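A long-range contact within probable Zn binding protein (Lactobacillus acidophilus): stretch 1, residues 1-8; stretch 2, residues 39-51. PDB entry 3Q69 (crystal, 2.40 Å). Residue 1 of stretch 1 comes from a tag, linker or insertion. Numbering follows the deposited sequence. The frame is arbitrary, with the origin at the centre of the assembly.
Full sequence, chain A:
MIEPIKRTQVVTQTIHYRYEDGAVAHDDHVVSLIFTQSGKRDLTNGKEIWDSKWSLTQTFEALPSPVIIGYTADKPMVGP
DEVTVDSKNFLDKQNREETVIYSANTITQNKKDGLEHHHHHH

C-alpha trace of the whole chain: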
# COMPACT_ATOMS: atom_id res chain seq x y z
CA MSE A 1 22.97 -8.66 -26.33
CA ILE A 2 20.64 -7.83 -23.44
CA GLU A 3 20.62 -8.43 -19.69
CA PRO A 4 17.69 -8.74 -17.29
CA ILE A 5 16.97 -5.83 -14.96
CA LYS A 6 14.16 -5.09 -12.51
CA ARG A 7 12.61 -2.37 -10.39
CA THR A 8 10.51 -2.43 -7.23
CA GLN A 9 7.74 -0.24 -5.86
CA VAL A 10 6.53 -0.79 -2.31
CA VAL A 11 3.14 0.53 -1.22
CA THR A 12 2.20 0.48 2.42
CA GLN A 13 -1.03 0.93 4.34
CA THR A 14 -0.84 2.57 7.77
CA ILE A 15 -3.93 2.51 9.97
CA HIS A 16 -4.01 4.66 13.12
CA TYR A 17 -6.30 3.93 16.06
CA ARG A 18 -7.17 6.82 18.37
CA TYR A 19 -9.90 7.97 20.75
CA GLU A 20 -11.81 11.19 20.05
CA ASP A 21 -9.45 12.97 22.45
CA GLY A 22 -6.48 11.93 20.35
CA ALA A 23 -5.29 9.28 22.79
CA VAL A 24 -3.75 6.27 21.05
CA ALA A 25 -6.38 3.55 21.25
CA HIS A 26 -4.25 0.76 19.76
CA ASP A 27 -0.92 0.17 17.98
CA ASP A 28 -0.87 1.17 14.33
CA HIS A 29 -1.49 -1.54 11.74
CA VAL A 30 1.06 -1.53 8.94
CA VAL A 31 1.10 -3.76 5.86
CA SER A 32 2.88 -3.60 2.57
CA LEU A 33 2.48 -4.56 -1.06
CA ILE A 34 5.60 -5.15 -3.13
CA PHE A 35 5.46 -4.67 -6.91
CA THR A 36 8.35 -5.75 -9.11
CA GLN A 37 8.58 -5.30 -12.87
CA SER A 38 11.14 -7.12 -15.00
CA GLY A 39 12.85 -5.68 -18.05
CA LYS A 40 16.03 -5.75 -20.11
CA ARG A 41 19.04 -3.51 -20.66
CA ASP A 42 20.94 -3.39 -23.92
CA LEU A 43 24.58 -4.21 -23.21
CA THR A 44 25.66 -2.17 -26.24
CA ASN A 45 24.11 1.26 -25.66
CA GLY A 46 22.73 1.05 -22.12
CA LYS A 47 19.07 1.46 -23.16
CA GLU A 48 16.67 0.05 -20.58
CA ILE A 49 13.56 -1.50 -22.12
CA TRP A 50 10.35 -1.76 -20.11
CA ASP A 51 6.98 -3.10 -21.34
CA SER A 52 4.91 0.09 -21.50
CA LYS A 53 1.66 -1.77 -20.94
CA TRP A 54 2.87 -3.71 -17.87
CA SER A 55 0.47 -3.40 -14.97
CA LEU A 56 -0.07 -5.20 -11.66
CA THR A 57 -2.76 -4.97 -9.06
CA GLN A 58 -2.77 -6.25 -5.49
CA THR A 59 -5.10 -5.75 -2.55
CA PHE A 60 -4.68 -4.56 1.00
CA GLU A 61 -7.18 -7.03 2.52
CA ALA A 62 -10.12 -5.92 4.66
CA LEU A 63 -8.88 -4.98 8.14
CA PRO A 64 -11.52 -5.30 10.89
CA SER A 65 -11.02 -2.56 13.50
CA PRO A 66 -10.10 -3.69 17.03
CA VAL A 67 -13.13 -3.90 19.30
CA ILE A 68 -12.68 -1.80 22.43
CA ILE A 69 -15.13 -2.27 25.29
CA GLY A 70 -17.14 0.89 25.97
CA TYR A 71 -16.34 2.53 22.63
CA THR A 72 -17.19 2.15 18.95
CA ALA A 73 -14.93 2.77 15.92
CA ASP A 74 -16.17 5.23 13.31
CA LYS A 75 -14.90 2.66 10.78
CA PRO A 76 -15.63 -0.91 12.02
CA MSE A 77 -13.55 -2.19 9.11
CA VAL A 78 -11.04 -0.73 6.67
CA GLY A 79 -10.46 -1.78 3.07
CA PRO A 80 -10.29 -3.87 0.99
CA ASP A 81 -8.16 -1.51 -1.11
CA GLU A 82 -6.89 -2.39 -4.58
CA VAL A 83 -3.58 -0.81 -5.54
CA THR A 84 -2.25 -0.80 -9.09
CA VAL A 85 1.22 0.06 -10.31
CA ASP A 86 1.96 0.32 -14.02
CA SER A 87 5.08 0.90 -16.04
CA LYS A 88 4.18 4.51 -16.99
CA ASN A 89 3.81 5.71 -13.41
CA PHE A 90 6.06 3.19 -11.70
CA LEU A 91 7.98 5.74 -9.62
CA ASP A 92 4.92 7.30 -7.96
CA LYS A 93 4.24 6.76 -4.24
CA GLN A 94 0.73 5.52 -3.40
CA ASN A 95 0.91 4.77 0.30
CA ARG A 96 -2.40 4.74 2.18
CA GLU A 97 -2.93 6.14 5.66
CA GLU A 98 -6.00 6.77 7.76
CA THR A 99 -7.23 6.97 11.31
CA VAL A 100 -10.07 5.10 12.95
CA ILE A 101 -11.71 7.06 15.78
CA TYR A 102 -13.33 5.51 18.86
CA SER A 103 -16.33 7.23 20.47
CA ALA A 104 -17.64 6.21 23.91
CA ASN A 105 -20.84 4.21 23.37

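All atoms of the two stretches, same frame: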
# COMPACT_ATOMS: atom_id res chain seq x y z
N MSE A 1 22.69 -7.99 -27.63
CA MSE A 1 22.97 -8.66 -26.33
C MSE A 1 22.29 -7.87 -25.21
O MSE A 1 22.59 -6.70 -24.99
CB MSE A 1 24.48 -8.69 -26.08
CG MSE A 1 24.94 -9.77 -25.12
SE MSE A 1 25.26 -11.47 -26.03
CE MSE A 1 27.13 -11.28 -26.41
N ILE A 2 21.36 -8.51 -24.50
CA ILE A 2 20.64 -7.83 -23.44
C ILE A 2 20.76 -8.58 -22.11
O ILE A 2 21.00 -9.79 -22.08
CB ILE A 2 19.14 -7.73 -23.76
CG1 ILE A 2 18.53 -9.13 -23.74
CG2 ILE A 2 18.92 -7.04 -25.09
CD1 ILE A 2 17.01 -9.13 -23.79
N GLU A 3 20.56 -7.85 -21.02
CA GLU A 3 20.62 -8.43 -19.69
C GLU A 3 19.34 -8.10 -18.94
O GLU A 3 18.71 -7.05 -19.16
CB GLU A 3 21.82 -7.87 -18.90
CG GLU A 3 21.77 -6.36 -18.73
CD GLU A 3 22.89 -5.83 -17.88
OE1 GLU A 3 23.12 -4.60 -17.91
OE2 GLU A 3 23.53 -6.64 -17.18
N PRO A 4 18.91 -9.00 -18.04
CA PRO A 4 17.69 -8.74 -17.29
C PRO A 4 17.92 -7.68 -16.21
O PRO A 4 19.00 -7.60 -15.62
CB PRO A 4 17.37 -10.11 -16.69
CG PRO A 4 18.69 -10.72 -16.52
CD PRO A 4 19.38 -10.38 -17.80
N ILE A 5 16.90 -6.87 -15.98
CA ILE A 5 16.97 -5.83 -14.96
C ILE A 5 15.58 -5.82 -14.31
O ILE A 5 14.64 -6.44 -14.82
CB ILE A 5 17.30 -4.43 -15.56
CG1 ILE A 5 16.31 -4.09 -16.68
CG2 ILE A 5 18.74 -4.39 -16.06
CD1 ILE A 5 16.38 -2.65 -17.18
N LYS A 6 15.45 -5.13 -13.18
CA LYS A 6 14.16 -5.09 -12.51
C LYS A 6 14.06 -3.87 -11.62
O LYS A 6 15.07 -3.22 -11.31
CB LYS A 6 13.96 -6.37 -11.68
CG LYS A 6 14.87 -6.48 -10.45
CD LYS A 6 14.85 -7.89 -9.86
CE LYS A 6 15.84 -8.01 -8.74
NZ LYS A 6 15.57 -7.02 -7.66
N ARG A 7 12.83 -3.52 -11.26
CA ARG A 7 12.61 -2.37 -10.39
C ARG A 7 11.45 -2.69 -9.46
O ARG A 7 10.51 -3.40 -9.84
CB ARG A 7 12.35 -1.09 -11.21
CG ARG A 7 11.20 -1.18 -12.21
CD ARG A 7 10.95 0.16 -12.88
NE ARG A 7 10.00 0.07 -13.98
CZ ARG A 7 9.56 1.10 -14.69
NH1 ARG A 7 8.69 0.90 -15.67
NH2 ARG A 7 9.99 2.33 -14.44
N THR A 8 11.53 -2.18 -8.24
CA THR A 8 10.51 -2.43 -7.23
C THR A 8 9.85 -1.19 -6.64
O THR A 8 10.49 -0.19 -6.36
CB THR A 8 11.10 -3.24 -6.08
OG1 THR A 8 11.64 -4.47 -6.58
CG2 THR A 8 10.04 -3.54 -5.03
N GLY A 39 12.55 -6.31 -16.78
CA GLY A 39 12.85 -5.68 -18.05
C GLY A 39 14.23 -6.10 -18.53
O GLY A 39 14.85 -6.99 -17.97
N LYS A 40 14.72 -5.43 -19.56
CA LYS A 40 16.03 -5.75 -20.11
C LYS A 40 16.83 -4.47 -20.33
O LYS A 40 16.27 -3.40 -20.44
CB LYS A 40 15.89 -6.47 -21.45
CG LYS A 40 15.07 -7.76 -21.43
CD LYS A 40 15.75 -8.86 -20.63
CE LYS A 40 14.81 -10.07 -20.46
NZ LYS A 40 15.35 -11.04 -19.44
N ARG A 41 18.15 -4.62 -20.38
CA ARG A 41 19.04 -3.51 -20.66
C ARG A 41 19.92 -3.94 -21.82
O ARG A 41 20.43 -5.05 -21.84
CB ARG A 41 19.93 -3.18 -19.46
CG ARG A 41 20.94 -2.06 -19.76
CD ARG A 41 21.90 -1.79 -18.58
NE ARG A 41 21.16 -1.41 -17.38
CZ ARG A 41 21.30 -1.99 -16.19
NH1 ARG A 41 22.15 -3.00 -16.03
NH2 ARG A 41 20.58 -1.57 -15.14
N ASP A 42 20.10 -3.06 -22.79
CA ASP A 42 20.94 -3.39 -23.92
C ASP A 42 22.38 -3.23 -23.42
O ASP A 42 22.74 -2.22 -22.81
CB ASP A 42 20.65 -2.45 -25.08
CG ASP A 42 21.22 -2.95 -26.37
OD1 ASP A 42 22.46 -3.01 -26.48
OD2 ASP A 42 20.43 -3.31 -27.28
N LEU A 43 23.20 -4.25 -23.66
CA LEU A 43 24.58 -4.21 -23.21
C LEU A 43 25.46 -3.34 -24.10
O LEU A 43 26.58 -2.97 -23.73
CB LEU A 43 25.13 -5.64 -23.15
CG LEU A 43 24.48 -6.51 -22.06
CD1 LEU A 43 24.94 -7.94 -22.16
CD2 LEU A 43 24.86 -5.93 -20.69
N THR A 44 24.93 -2.98 -25.27
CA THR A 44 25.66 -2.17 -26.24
C THR A 44 25.55 -0.67 -26.03
O THR A 44 26.55 0.03 -26.04
CB THR A 44 25.21 -2.49 -27.68
OG1 THR A 44 25.42 -3.88 -27.96
CG2 THR A 44 26.00 -1.66 -28.67
N ASN A 45 24.33 -0.18 -25.83
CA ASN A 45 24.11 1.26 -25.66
C ASN A 45 23.50 1.68 -24.33
O ASN A 45 23.21 2.86 -24.13
CB ASN A 45 23.24 1.76 -26.80
CG ASN A 45 21.95 0.98 -26.93
OD1 ASN A 45 21.39 0.55 -25.93
ND2 ASN A 45 21.47 0.82 -28.15
N GLY A 46 23.29 0.73 -23.43
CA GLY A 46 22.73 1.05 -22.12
C GLY A 46 21.22 1.31 -22.05
O GLY A 46 20.69 1.55 -20.97
N LYS A 47 20.52 1.24 -23.17
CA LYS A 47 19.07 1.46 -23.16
C LYS A 47 18.33 0.43 -22.29
O LYS A 47 18.55 -0.78 -22.39
CB LYS A 47 18.52 1.39 -24.59
CG LYS A 47 17.04 1.57 -24.66
CD LYS A 47 16.54 1.52 -26.09
CE LYS A 47 16.89 0.20 -26.77
NZ LYS A 47 16.43 0.14 -28.18
N GLU A 48 17.44 0.92 -21.44
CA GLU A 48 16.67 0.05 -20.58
C GLU A 48 15.28 -0.06 -21.20
O GLU A 48 14.62 0.94 -21.43
CB GLU A 48 16.58 0.63 -19.16
CG GLU A 48 17.95 1.01 -18.59
CD GLU A 48 17.94 1.08 -17.09
OE1 GLU A 48 17.07 1.77 -16.53
OE2 GLU A 48 18.80 0.43 -16.46
N ILE A 49 14.85 -1.29 -21.49
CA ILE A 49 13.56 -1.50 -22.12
C ILE A 49 12.51 -2.08 -21.19
O ILE A 49 12.68 -3.16 -20.65
CB ILE A 49 13.69 -2.43 -23.35
CG1 ILE A 49 14.65 -1.83 -24.38
CG2 ILE A 49 12.33 -2.64 -23.99
CD1 ILE A 49 16.12 -2.08 -24.09
N TRP A 50 11.43 -1.32 -20.98
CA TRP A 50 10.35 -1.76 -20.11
C TRP A 50 9.03 -1.90 -20.89
O TRP A 50 8.73 -1.06 -21.72
CB TRP A 50 10.14 -0.76 -18.97
CG TRP A 50 11.34 -0.50 -18.15
CD1 TRP A 50 12.19 0.57 -18.24
CD2 TRP A 50 11.83 -1.31 -17.08
NE1 TRP A 50 13.17 0.47 -17.29
CE2 TRP A 50 12.97 -0.67 -16.56
CE3 TRP A 50 11.40 -2.52 -16.50
CZ2 TRP A 50 13.71 -1.21 -15.49
CZ3 TRP A 50 12.14 -3.05 -15.45
CH2 TRP A 50 13.28 -2.39 -14.95
N ASP A 51 8.25 -2.95 -20.63
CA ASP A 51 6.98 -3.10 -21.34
C ASP A 51 6.03 -1.99 -20.88
O ASP A 51 5.54 -2.00 -19.74
CB ASP A 51 6.34 -4.46 -21.06
CG ASP A 51 5.11 -4.71 -21.94
OD1 ASP A 51 4.26 -3.79 -22.05
OD2 ASP A 51 5.00 -5.82 -22.50

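This contact is an antiparallel pairing of two β-strands, reinforced on one face by a salt bridge and by an arginine stacked on a tryptophan. Strand 2-8 runs beside strand 39-42, with Ile2 opposite Asp42, Glu3 opposite Arg41, Pro4 opposite Lys40 and Ile5 opposite Gly39.

Glu3 and Arg41 bond both ways through the backbone: Glu3 N to Arg41 O is 2.9 Å and Arg41 N to Glu3 O is 2.8 Å. Ile5 and Gly39 do the same, with Ile5 N to Gly39 O and Gly39 N to Ile5 O both at 2.9 Å. Pro4 has no amide hydrogen to give, but it sits at a non-hydrogen-bonded position, so the ladder loses nothing there. Beyond the strand pair, Leu43 N donates to Met1 O at 2.9 Å. Met1 is a tag residue, modelled as selenomethionine; its CG lies 3.5 Å from Leu43 CD1.

Glu3, Ile5 and Arg41 point to the same face of the sheet. There Glu3 OE1 forms a salt bridge with Arg41 NH1 at 2.7 Å. Arg41 also bonds to Glu48 within its own stretch, with NH2 to Glu48 OE2 at 3.0 Å, so its charge is shared between two carboxylates. Ile5 CG2 covers one face of the Arg41 guanidinium, while Ile5 CD1 reaches Trp50 CZ2 at 3.5 Å.

Gly39 leaves room for the indole. A CB here would fall 2.6 Å from Trp50 CE3. Arg7 lies over one face of the Trp50 ring, its guanidinium nearly flat on the indole. Arg7 CZ is 4.1 Å from the centroid of the five-membered ring, a cation-pi contact, and Arg7 CD packs over the six-membered ring.

On the other face, the contact is lighter: Ile2 CD1 meets Lys40 CG at 3.3 Å.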